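Long-range contact in protein HI_1472 (PDB 3PSH), which binds molybdate and tungstate in the periplasm and delivers molybdate to the low-affinity MolBC ABC transporter for import: residues Asp71-Leu80 / Thr91-Ile102. Sequence-based numbering, arbitrary orientation.
Sequences DLNSVNIESL and TNYAPSEMIKQI
Met98 reaches from its helix into the bend of the 71-80 chain: with CG anti to the backbone N (chi1 170°) and the rest extended, SD comes to 3.5 Å from Ser74 N, and the methyl CE ends 3.6 Å from Asp71 O. Its CG lies against Val75 CG1 at 3.9 Å, and that methyl meets CB of Gln101. Ile77 lays CD1 on the carbonyl of Gln101, while Ile102 CG1 is touched from one side by Val75, Ile77 and Leu80. At the other end, Pro95 packs its CD on Asn73 CB (3.7 Å), and Leu72 CD1 touches the hydroxyl oxygen of Tyr93 at 3.6 Å.

The fold is that of the bacterial solute-binding protein 8 family, two lobes with the anion held between them. Here the loop leading into helix 77-82 meets the turn and helix that follow strand 87-91 of one parallel sheet. Met98, Ile102 and Leu80 rest on this sheet through Val90 and Val88. The Tyr93 end lies close to the molybdate site: Tyr93 is next to Tyr280, and Leu72 next to His26, both anion-binding.

Two waters bridge the segments: one donates to Leu72 O and accepts from Thr91 N, the other donates to Val75 O and to Gln101 OE1, the latter 2.7 Å from its oxygen, and accepts from Ile77 N. Thr91 backs the Tyr93 ring, its CG2 3.7 Å above the plane and over the centre. The loop bend is tied by Ser74 OG, which donates to Asp71 OD1 from 49° out of the carboxylate plane, and Asn76 OD1 caps helix 77-82 through Ser79 N.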
loop_
_atom_site.group_PDB
_atom_site.type_symbol
_atom_site.label_atom_id
_atom_site.label_comp_id
_atom_site.label_asym_id
_atom_site.label_seq_id
_atom_site.Cartn_x
_atom_site.Cartn_y
_atom_site.Cartn_z
ATOM N N ASP A 71 6.823 6.939 -14.629
ATOM C CA ASP A 71 6.621 5.864 -13.606
ATOM C C ASP A 71 7.018 6.398 -12.257
ATOM O O ASP A 71 6.907 7.618 -11.976
ATOM C CB ASP A 71 7.379 4.582 -14.117
ATOM C CG ASP A 71 8.889 4.705 -14.168
ATOM O OD1 ASP A 71 9.468 5.652 -13.745
ATOM O OD2 ASP A 71 9.565 3.802 -14.715
ATOM N N LEU A 72 7.384 5.485 -11.314
ATOM C CA LEU A 72 7.657 6.056 -10.002
ATOM C C LEU A 72 8.823 7.048 -9.815
ATOM O O LEU A 72 8.778 7.979 -8.922
ATOM C CB LEU A 72 7.906 4.915 -8.972
ATOM C CG LEU A 72 6.701 4.039 -8.671
ATOM C CD1 LEU A 72 7.171 2.710 -8.095
ATOM C CD2 LEU A 72 5.757 4.730 -7.746
ATOM N N ASN A 73 9.867 6.826 -10.624
ATOM C CA ASN A 73 11.072 7.637 -10.424
ATOM C C ASN A 73 11.648 8.264 -11.715
ATOM O O ASN A 73 12.749 8.712 -11.787
ATOM C CB ASN A 73 12.131 6.799 -9.660
ATOM C CG ASN A 73 12.597 5.626 -10.480
ATOM O OD1 ASN A 73 12.196 5.426 -11.652
ATOM N ND2 ASN A 73 13.347 4.749 -9.805
ATOM N N SER A 74 10.812 8.379 -12.706
ATOM C CA SER A 74 11.196 8.966 -14.045
ATOM C C SER A 74 9.930 9.576 -14.704
ATOM O O SER A 74 8.763 9.120 -14.480
ATOM C CB SER A 74 11.867 7.934 -14.982
ATOM O OG SER A 74 10.922 6.941 -15.468
ATOM N N VAL A 75 10.137 10.607 -15.556
ATOM C CA VAL A 75 8.999 11.161 -16.257
ATOM C C VAL A 75 9.447 11.452 -17.686
ATOM O O VAL A 75 10.688 11.596 -17.892
ATOM C CB VAL A 75 8.507 12.416 -15.537
ATOM C CG1 VAL A 75 9.645 13.555 -15.499
ATOM C CG2 VAL A 75 7.121 12.946 -16.210
ATOM N N ASN A 76 8.474 11.397 -18.618
ATOM C CA ASN A 76 8.742 11.658 -20.075
ATOM C C ASN A 76 7.953 12.964 -20.325
ATOM O O ASN A 76 6.730 12.913 -20.588
ATOM C CB ASN A 76 8.271 10.471 -20.952
ATOM C CG ASN A 76 8.423 10.757 -22.448
ATOM O OD1 ASN A 76 8.564 11.901 -22.832
ATOM N ND2 ASN A 76 8.544 9.680 -23.271
ATOM N N ILE A 77 8.651 14.094 -20.217
ATOM C CA ILE A 77 7.973 15.433 -20.235
ATOM C C ILE A 77 7.297 15.600 -21.609
ATOM O O ILE A 77 6.128 16.015 -21.670
ATOM C CB ILE A 77 8.942 16.573 -19.998
ATOM C CG1 ILE A 77 9.509 16.603 -18.540
ATOM C CG2 ILE A 77 8.338 17.977 -20.222
ATOM C CD1 ILE A 77 8.447 16.842 -17.394
ATOM N N GLU A 78 7.989 15.235 -22.705
ATOM C CA GLU A 78 7.255 15.396 -24.008
ATOM C C GLU A 78 5.980 14.580 -24.125
ATOM O O GLU A 78 5.034 15.092 -24.733
ATOM C CB GLU A 78 8.109 15.138 -25.267
ATOM C CG GLU A 78 9.439 15.896 -25.280
ATOM C CD GLU A 78 9.300 17.245 -25.906
ATOM O OE1 GLU A 78 8.167 17.623 -26.261
ATOM O OE2 GLU A 78 10.300 18.039 -25.936
ATOM N N SER A 79 5.887 13.345 -23.589
ATOM C CA SER A 79 4.668 12.620 -23.594
ATOM C C SER A 79 3.676 13.281 -22.610
ATOM O O SER A 79 2.462 13.319 -22.908
ATOM C CB SER A 79 4.864 11.144 -23.134
ATOM O OG SER A 79 5.438 10.414 -24.234
ATOM N N LEU A 80 4.191 13.744 -21.480
ATOM C CA LEU A 80 3.320 14.282 -20.412
ATOM C C LEU A 80 2.604 15.573 -20.920
ATOM O O LEU A 80 1.352 15.706 -20.807
ATOM C CB LEU A 80 4.187 14.611 -19.210
ATOM C CG LEU A 80 3.470 15.240 -18.016
ATOM C CD1 LEU A 80 2.388 14.266 -17.439
ATOM C CD2 LEU A 80 4.410 15.647 -16.917
ATOM N N THR A 91 5.213 9.994 -6.118
ATOM C CA THR A 91 5.559 9.390 -4.798
ATOM C C THR A 91 6.544 10.319 -4.042
ATOM O O THR A 91 7.378 11.031 -4.622
ATOM C CB THR A 91 6.110 7.997 -5.040
ATOM O OG1 THR A 91 6.070 7.217 -3.823
ATOM C CG2 THR A 91 7.475 8.001 -5.700
ATOM N N ASN A 92 6.528 10.176 -2.703
ATOM C CA ASN A 92 7.317 11.007 -1.869
ATOM C C ASN A 92 8.810 10.933 -2.123
ATOM O O ASN A 92 9.492 11.892 -1.933
ATOM C CB ASN A 92 7.023 10.746 -0.394
ATOM C CG ASN A 92 7.260 9.289 -0.031
ATOM O OD1 ASN A 92 6.593 8.359 -0.583
ATOM N ND2 ASN A 92 8.283 9.074 0.750
ATOM N N TYR A 93 9.332 9.788 -2.565
ATOM C CA TYR A 93 10.756 9.689 -2.785
ATOM C C TYR A 93 11.117 9.974 -4.246
ATOM O O TYR A 93 12.267 9.679 -4.692
ATOM C CB TYR A 93 11.209 8.264 -2.323
ATOM C CG TYR A 93 10.625 7.101 -3.119
ATOM C CD1 TYR A 93 11.209 6.710 -4.352
ATOM C CD2 TYR A 93 9.566 6.352 -2.629
ATOM C CE1 TYR A 93 10.662 5.648 -5.119
ATOM C CE2 TYR A 93 9.014 5.297 -3.401
ATOM C CZ TYR A 93 9.587 4.925 -4.609
ATOM O OH TYR A 93 9.114 3.873 -5.327
ATOM N N ALA A 94 10.157 10.526 -5.038
ATOM C CA ALA A 94 10.477 10.862 -6.505
ATOM C C ALA A 94 11.737 11.710 -6.526
ATOM O O ALA A 94 11.847 12.642 -5.753
ATOM C CB ALA A 94 9.331 11.591 -7.179
ATOM N N PRO A 95 12.678 11.354 -7.422
ATOM C CA PRO A 95 13.926 12.155 -7.362
ATOM C C PRO A 95 13.640 13.671 -7.575
ATOM O O PRO A 95 12.705 14.056 -8.340
ATOM C CB PRO A 95 14.709 11.670 -8.553
ATOM C CG PRO A 95 14.203 10.152 -8.777
ATOM C CD PRO A 95 12.787 10.159 -8.282
ATOM N N SER A 96 14.450 14.510 -6.925
ATOM C CA SER A 96 14.321 15.969 -7.067
ATOM C C SER A 96 14.428 16.317 -8.554
ATOM O O SER A 96 13.694 17.239 -8.987
ATOM C CB SER A 96 15.433 16.688 -6.291
ATOM O OG SER A 96 15.261 16.400 -4.933
ATOM N N GLU A 97 15.210 15.540 -9.322
ATOM C CA GLU A 97 15.393 15.895 -10.756
ATOM C C GLU A 97 14.079 15.730 -11.541
ATOM O O GLU A 97 13.780 16.462 -12.462
ATOM C CB GLU A 97 16.529 15.011 -11.345
ATOM C CG GLU A 97 16.677 15.093 -12.862
ATOM C CD GLU A 97 17.782 14.137 -13.418
ATOM O OE1 GLU A 97 18.372 13.377 -12.596
ATOM O OE2 GLU A 97 18.035 14.121 -14.639
ATOM N N MET A 98 13.302 14.755 -11.158
ATOM C CA MET A 98 12.043 14.414 -11.799
ATOM C C MET A 98 11.009 15.470 -11.427
ATOM O O MET A 98 10.245 15.917 -12.310
ATOM C CB MET A 98 11.575 13.023 -11.293
ATOM C CG MET A 98 10.162 12.716 -11.728
ATOM S SD MET A 98 9.608 11.135 -10.962
ATOM C CE MET A 98 7.871 11.065 -11.465
ATOM N N ILE A 99 10.897 15.803 -10.131
ATOM C CA ILE A 99 9.953 16.875 -9.713
ATOM C C ILE A 99 10.322 18.187 -10.470
ATOM O O ILE A 99 9.426 18.885 -10.973
ATOM C CB ILE A 99 10.032 17.093 -8.193
ATOM C CG1 ILE A 99 9.385 15.831 -7.606
ATOM C CG2 ILE A 99 9.306 18.388 -7.789
ATOM C CD1 ILE A 99 9.534 15.663 -6.018
ATOM N N LYS A 100 11.616 18.496 -10.532
ATOM C CA LYS A 100 12.104 19.711 -11.217
ATOM C C LYS A 100 11.730 19.666 -12.704
ATOM O O LYS A 100 11.306 20.696 -13.209
ATOM C CB LYS A 100 13.617 19.920 -11.040
ATOM C CG LYS A 100 14.140 21.267 -11.673
ATOM C CD LYS A 100 15.584 21.453 -11.234
ATOM C CE LYS A 100 16.289 22.683 -11.872
ATOM N NZ LYS A 100 16.230 22.653 -13.383
ATOM N N GLN A 101 11.913 18.519 -13.388
ATOM C CA GLN A 101 11.421 18.391 -14.836
ATOM C C GLN A 101 9.957 18.869 -14.965
ATOM O O GLN A 101 9.628 19.600 -15.859
ATOM C CB GLN A 101 11.609 17.010 -15.442
ATOM C CG GLN A 101 13.056 16.693 -15.683
ATOM C CD GLN A 101 13.172 15.543 -16.604
ATOM O OE1 GLN A 101 12.834 15.698 -17.776
ATOM N NE2 GLN A 101 13.593 14.335 -16.084
ATOM N N ILE A 102 9.100 18.411 -14.078
ATOM C CA ILE A 102 7.669 18.729 -14.173
ATOM C C ILE A 102 7.392 20.205 -13.750
ATOM O O ILE A 102 6.709 20.889 -14.495
ATOM C CB ILE A 102 6.865 17.718 -13.288
ATOM C CG1 ILE A 102 7.110 16.231 -13.758
ATOM C CG2 ILE A 102 5.448 18.116 -13.299
ATOM C CD1 ILE A 102 6.589 15.267 -12.704
HETATM O O HOH W 1 6.308 9.280 -8.681
HETATM O O HOH W 2 11.535 13.939 -19.439
#